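Local structure of cysteine desulfurase (Thermococcus onnurineus, 5B89) at residues A95-N105 / G243-F254. The protein probably catalyses the pyridoxal-phosphate-dependent removal of sulfur from L-cysteine, passing it to a sulfur carrier and releasing L-alanine. Sequence-based numbering, arbitrary orientation.
Sequences AKFEEIVFTKN and GIGVLYIREEFF. With PLP (pyridoxal-5'-phosphate), chain G.
Strands 100-103 and 245-249 form the antiparallel edge of the seven-stranded mixed sheet in the large domain of this fold-type I PLP enzyme. Val-101 and Leu-247 exchange two backbone hydrogen bonds, N to O and O to N, both 2.8 Å; Thr-103 and Gly-245 form the next such pair. Glycine suits position 245 because a side chain there would run into Thr-103 OG1 and the CA of Asn-105. On the face bearing Phe-102, CD1 of its ring meets Ile-244 CD1 at 3.6 Å, and the Val-246 methyl CG2 lies near Phe-102 CE1, beta-branched residues filling the space beside a flat ring.

Just before strand 100-103, Glu-99 ties its own 3-10 turn to the one that follows strand 245-249. Its CG stands beside its own backbone N (chi1 -66°) and the extended chain carries OE1 to the amide of Glu-251, 2.8 Å away, while OE2 accepts the N-H of Lys-96; both donors come from the anti side. OE2 also lies at the edge of the Tyr-248 ring. With the carboxylate cut back to an alanine, the amides of Lys-96 and Glu-251 would probably each lose the oxygen that accepts them, and the two turns their side-chain link. Farther out, Lys-96 NZ forms a salt bridge with Glu-251 OE2 (2.8 Å), met on the syn side.

Asn-105, the N-cap of helix 106-117, bonds through OD1 to Glu-108 N and sets its CB 3.4 Å from PLP O3P. That helix covers Thr-103, whose OG1 is hydrogen-bonded to Ser-109 OG, and Leu-247; helix 73-93 packs on Ile-100 and Phe-102, and strand 229-233 continues the sheet beyond 245-249.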
loop_
_atom_site.group_PDB
_atom_site.type_symbol
_atom_site.label_atom_id
_atom_site.label_comp_id
_atom_site.label_asym_id
_atom_site.label_seq_id
_atom_site.Cartn_x
_atom_site.Cartn_y
_atom_site.Cartn_z
ATOM N N ALA B 95 -1.682 -13.290 17.381
ATOM C CA ALA B 95 -0.556 -13.824 16.646
ATOM C C ALA B 95 0.781 -13.455 17.281
ATOM O O ALA B 95 0.792 -12.570 18.150
ATOM C CB ALA B 95 -0.592 -13.231 15.247
ATOM N N LYS B 96 1.822 -14.053 16.788
ATOM C CA LYS B 96 3.189 -13.648 17.157
ATOM C C LYS B 96 3.560 -12.468 16.253
ATOM O O LYS B 96 3.089 -12.360 15.090
ATOM C CB LYS B 96 4.182 -14.749 16.939
ATOM C CG LYS B 96 3.884 -16.048 17.784
ATOM C CD LYS B 96 4.965 -17.094 17.500
ATOM C CE LYS B 96 4.781 -18.402 18.304
ATOM N NZ LYS B 96 6.023 -19.216 18.162
ATOM N N PHE B 97 4.478 -11.654 16.755
ATOM C CA PHE B 97 5.063 -10.523 15.954
ATOM C C PHE B 97 5.442 -10.948 14.593
ATOM O O PHE B 97 5.076 -10.250 13.593
ATOM C CB PHE B 97 6.328 -10.091 16.728
ATOM C CG PHE B 97 7.064 -8.910 16.090
ATOM C CD1 PHE B 97 6.696 -7.621 16.407
ATOM C CD2 PHE B 97 8.120 -9.114 15.241
ATOM C CE1 PHE B 97 7.425 -6.559 15.842
ATOM C CE2 PHE B 97 8.798 -8.032 14.651
ATOM C CZ PHE B 97 8.435 -6.797 15.008
ATOM N N GLU B 98 6.199 -12.012 14.398
ATOM C CA GLU B 98 6.725 -12.363 13.131
ATOM C C GLU B 98 5.746 -12.901 12.063
ATOM O O GLU B 98 6.109 -13.080 10.937
ATOM C CB GLU B 98 7.873 -13.362 13.269
ATOM C CG GLU B 98 7.547 -14.632 13.949
ATOM C CD GLU B 98 7.871 -14.536 15.440
ATOM O OE1 GLU B 98 7.659 -13.538 16.193
ATOM O OE2 GLU B 98 8.245 -15.721 15.865
ATOM N N GLU B 99 4.539 -13.152 12.566
ATOM C CA GLU B 99 3.498 -13.687 11.688
ATOM C C GLU B 99 2.660 -12.561 11.021
ATOM O O GLU B 99 1.737 -12.905 10.256
ATOM C CB GLU B 99 2.542 -14.581 12.465
ATOM C CG GLU B 99 3.222 -15.868 12.982
ATOM C CD GLU B 99 2.404 -16.690 13.993
ATOM O OE1 GLU B 99 2.413 -18.003 13.801
ATOM O OE2 GLU B 99 1.727 -16.109 14.862
ATOM N N ILE B 100 2.957 -11.310 11.360
ATOM C CA ILE B 100 2.209 -10.146 10.805
ATOM C C ILE B 100 2.939 -9.490 9.665
ATOM O O ILE B 100 4.107 -9.085 9.874
ATOM C CB ILE B 100 1.876 -9.139 11.870
ATOM C CG1 ILE B 100 1.039 -9.727 13.046
ATOM C CG2 ILE B 100 1.263 -7.877 11.306
ATOM C CD1 ILE B 100 -0.260 -10.269 12.542
ATOM N N VAL B 101 2.307 -9.432 8.487
ATOM C CA VAL B 101 2.871 -8.736 7.307
ATOM C C VAL B 101 1.932 -7.570 6.995
ATOM O O VAL B 101 0.710 -7.721 6.918
ATOM C CB VAL B 101 2.953 -9.673 6.134
ATOM C CG1 VAL B 101 3.379 -9.048 4.785
ATOM C CG2 VAL B 101 3.910 -10.877 6.422
ATOM N N PHE B 102 2.486 -6.385 6.736
ATOM C CA PHE B 102 1.697 -5.273 6.279
ATOM C C PHE B 102 1.623 -5.243 4.773
ATOM O O PHE B 102 2.591 -5.402 4.035
ATOM C CB PHE B 102 2.251 -3.957 6.828
ATOM C CG PHE B 102 2.085 -3.796 8.309
ATOM C CD1 PHE B 102 0.804 -3.714 8.827
ATOM C CD2 PHE B 102 3.156 -3.681 9.194
ATOM C CE1 PHE B 102 0.596 -3.568 10.187
ATOM C CE2 PHE B 102 2.927 -3.492 10.548
ATOM C CZ PHE B 102 1.681 -3.379 11.051
ATOM N N THR B 103 0.411 -4.974 4.316
ATOM C CA THR B 103 0.030 -4.856 2.922
ATOM C C THR B 103 -0.751 -3.556 2.722
ATOM O O THR B 103 -0.830 -2.780 3.598
ATOM C CB THR B 103 -0.892 -6.027 2.506
ATOM O OG1 THR B 103 -2.096 -5.942 3.238
ATOM C CG2 THR B 103 -0.224 -7.337 2.825
ATOM N N LYS B 104 -1.329 -3.367 1.544
ATOM C CA LYS B 104 -2.103 -2.138 1.331
ATOM C C LYS B 104 -3.567 -2.245 1.712
ATOM O O LYS B 104 -4.190 -1.295 1.985
ATOM C CB LYS B 104 -1.958 -1.567 -0.098
ATOM C CG LYS B 104 -2.945 -2.052 -1.086
ATOM C CD LYS B 104 -2.927 -1.205 -2.357
ATOM C CE LYS B 104 -1.664 -1.558 -3.094
ATOM N NZ LYS B 104 -1.576 -3.040 -3.370
ATOM N N ASN B 105 -4.065 -3.459 1.711
ATOM C CA ASN B 105 -5.464 -3.747 2.004
ATOM C C ASN B 105 -5.710 -5.260 2.024
ATOM O O ASN B 105 -4.845 -6.004 1.747
ATOM C CB ASN B 105 -6.412 -3.070 0.977
ATOM C CG ASN B 105 -6.107 -3.444 -0.468
ATOM O OD1 ASN B 105 -5.664 -4.480 -0.766
ATOM N ND2 ASN B 105 -6.344 -2.505 -1.340
ATOM N N GLY B 243 -4.798 2.546 2.981
ATOM C CA GLY B 243 -3.500 2.131 2.557
ATOM C C GLY B 243 -2.716 1.193 3.439
ATOM O O GLY B 243 -1.536 0.953 3.247
ATOM N N ILE B 244 -3.449 0.599 4.435
ATOM C CA ILE B 244 -2.777 -0.384 5.299
ATOM C C ILE B 244 -3.663 -1.580 5.512
ATOM O O ILE B 244 -4.804 -1.488 5.957
ATOM C CB ILE B 244 -2.344 0.266 6.652
ATOM C CG1 ILE B 244 -1.417 -0.630 7.433
ATOM C CG2 ILE B 244 -3.481 0.815 7.468
ATOM C CD1 ILE B 244 -0.017 -0.758 6.884
ATOM N N GLY B 245 -3.155 -2.682 5.158
ATOM C CA GLY B 245 -3.785 -3.976 5.408
ATOM C C GLY B 245 -2.861 -4.862 6.175
ATOM O O GLY B 245 -1.660 -4.632 6.317
ATOM N N VAL B 246 -3.413 -6.011 6.592
ATOM C CA VAL B 246 -2.655 -7.027 7.334
ATOM C C VAL B 246 -2.851 -8.379 6.679
ATOM O O VAL B 246 -3.940 -8.700 6.239
ATOM C CB VAL B 246 -3.107 -7.034 8.810
ATOM C CG1 VAL B 246 -2.485 -8.236 9.551
ATOM C CG2 VAL B 246 -2.795 -5.758 9.501
ATOM N N LEU B 247 -1.745 -9.103 6.592
ATOM C CA LEU B 247 -1.739 -10.511 6.257
ATOM C C LEU B 247 -1.055 -11.250 7.399
ATOM O O LEU B 247 0.142 -11.055 7.686
ATOM C CB LEU B 247 -1.076 -10.812 4.953
ATOM C CG LEU B 247 -0.926 -12.344 4.588
ATOM C CD1 LEU B 247 -2.257 -12.946 4.527
ATOM C CD2 LEU B 247 -0.111 -12.483 3.332
ATOM N N TYR B 248 -1.829 -12.132 8.071
ATOM C CA TYR B 248 -1.259 -13.080 9.011
ATOM C C TYR B 248 -0.914 -14.334 8.329
ATOM O O TYR B 248 -1.694 -14.879 7.550
ATOM C CB TYR B 248 -2.328 -13.398 10.085
ATOM C CG TYR B 248 -2.115 -14.655 10.935
ATOM C CD1 TYR B 248 -1.184 -14.660 11.954
ATOM C CD2 TYR B 248 -2.770 -15.784 10.630
ATOM C CE1 TYR B 248 -1.033 -15.747 12.735
ATOM C CE2 TYR B 248 -2.603 -16.895 11.386
ATOM C CZ TYR B 248 -1.714 -16.861 12.412
ATOM O OH TYR B 248 -1.472 -17.994 13.274
ATOM N N ILE B 249 0.329 -14.759 8.584
ATOM C CA ILE B 249 0.903 -16.032 8.090
ATOM C C ILE B 249 1.353 -16.840 9.245
ATOM O O ILE B 249 2.291 -16.496 9.975
ATOM C CB ILE B 249 2.094 -15.789 7.181
ATOM C CG1 ILE B 249 1.758 -14.859 5.994
ATOM C CG2 ILE B 249 2.703 -17.102 6.731
ATOM C CD1 ILE B 249 2.947 -14.409 5.200
ATOM N N ARG B 250 0.634 -17.946 9.534
ATOM C CA ARG B 250 1.093 -18.786 10.659
ATOM C C ARG B 250 2.486 -19.407 10.378
ATOM O O ARG B 250 2.821 -19.764 9.278
ATOM C CB ARG B 250 0.022 -19.902 10.786
ATOM C CG ARG B 250 0.229 -20.794 12.012
ATOM C CD ARG B 250 -0.976 -21.537 12.519
ATOM N NE ARG B 250 -1.143 -22.550 11.614
ATOM C CZ ARG B 250 -0.700 -23.821 11.781
ATOM N NH1 ARG B 250 0.115 -24.156 12.805
ATOM N NH2 ARG B 250 -1.041 -24.756 10.862
ATOM N N GLU B 251 3.245 -19.402 11.473
ATOM C CA GLU B 251 4.656 -19.732 11.359
ATOM C C GLU B 251 4.987 -21.063 10.723
ATOM O O GLU B 251 6.009 -21.238 10.074
ATOM C CB GLU B 251 5.345 -19.589 12.725
ATOM C CG GLU B 251 4.945 -20.533 13.779
ATOM C CD GLU B 251 5.667 -20.328 15.130
ATOM O OE1 GLU B 251 6.696 -19.646 15.160
ATOM O OE2 GLU B 251 5.131 -20.835 16.112
ATOM N N GLU B 252 4.065 -22.031 10.890
ATOM C CA GLU B 252 4.260 -23.230 10.204
ATOM C C GLU B 252 4.366 -23.173 8.706
ATOM O O GLU B 252 4.895 -24.090 8.035
ATOM C CB GLU B 252 3.258 -24.259 10.661
ATOM C CG GLU B 252 2.139 -24.565 9.751
ATOM C CD GLU B 252 1.555 -25.966 10.037
ATOM O OE1 GLU B 252 1.313 -26.773 9.081
ATOM O OE2 GLU B 252 1.326 -26.261 11.239
ATOM N N PHE B 253 3.913 -22.069 8.029
ATOM C CA PHE B 253 4.069 -21.854 6.641
ATOM C C PHE B 253 5.227 -21.018 6.198
ATOM O O PHE B 253 5.386 -20.816 5.000
ATOM C CB PHE B 253 2.733 -21.204 6.100
ATOM C CG PHE B 253 1.588 -22.155 6.251
ATOM C CD1 PHE B 253 1.288 -23.094 5.248
ATOM C CD2 PHE B 253 0.892 -22.174 7.435
ATOM C CE1 PHE B 253 0.240 -24.012 5.463
ATOM C CE2 PHE B 253 -0.101 -23.107 7.615
ATOM C CZ PHE B 253 -0.402 -23.987 6.644
ATOM N N PHE B 254 6.114 -20.631 7.126
ATOM C CA PHE B 254 7.287 -19.817 6.674
ATOM C C PHE B 254 8.161 -20.588 5.676
ATOM O O PHE B 254 8.774 -19.947 4.863
ATOM C CB PHE B 254 8.073 -19.381 7.867
ATOM C CG PHE B 254 7.408 -18.413 8.794
ATOM C CD1 PHE B 254 6.215 -17.681 8.471
ATOM C CD2 PHE B 254 7.943 -18.094 10.037
ATOM C CE1 PHE B 254 5.750 -16.723 9.342
ATOM C CE2 PHE B 254 7.433 -17.165 10.899
ATOM C CZ PHE B 254 6.295 -16.449 10.516
HETATM N N1 PLP G . -13.609 -8.789 1.831
HETATM C C2 PLP G . -14.687 -8.330 2.525
HETATM C C2A PLP G . -15.618 -9.284 3.241
HETATM C C3 PLP G . -14.906 -6.941 2.502
HETATM O O3 PLP G . -15.963 -6.431 3.182
HETATM C C4 PLP G . -13.985 -6.082 1.851
HETATM C C4A PLP G . -14.323 -4.539 1.812
HETATM C C5 PLP G . -12.849 -6.659 1.228
HETATM C C6 PLP G . -12.670 -8.025 1.200
HETATM C C5A PLP G . -11.883 -5.739 0.487
HETATM O O4P PLP G . -11.207 -4.884 1.457
HETATM P P PLP G . -10.266 -3.853 0.785
HETATM O O1P PLP G . -9.781 -3.065 1.905
HETATM O O2P PLP G . -11.157 -3.042 -0.158
HETATM O O3P PLP G . -9.253 -4.578 0.029
HETATM O O HOH W 1 1.003 -0.883 2.412
HETATM O O HOH W 2 -6.343 0.700 1.556
#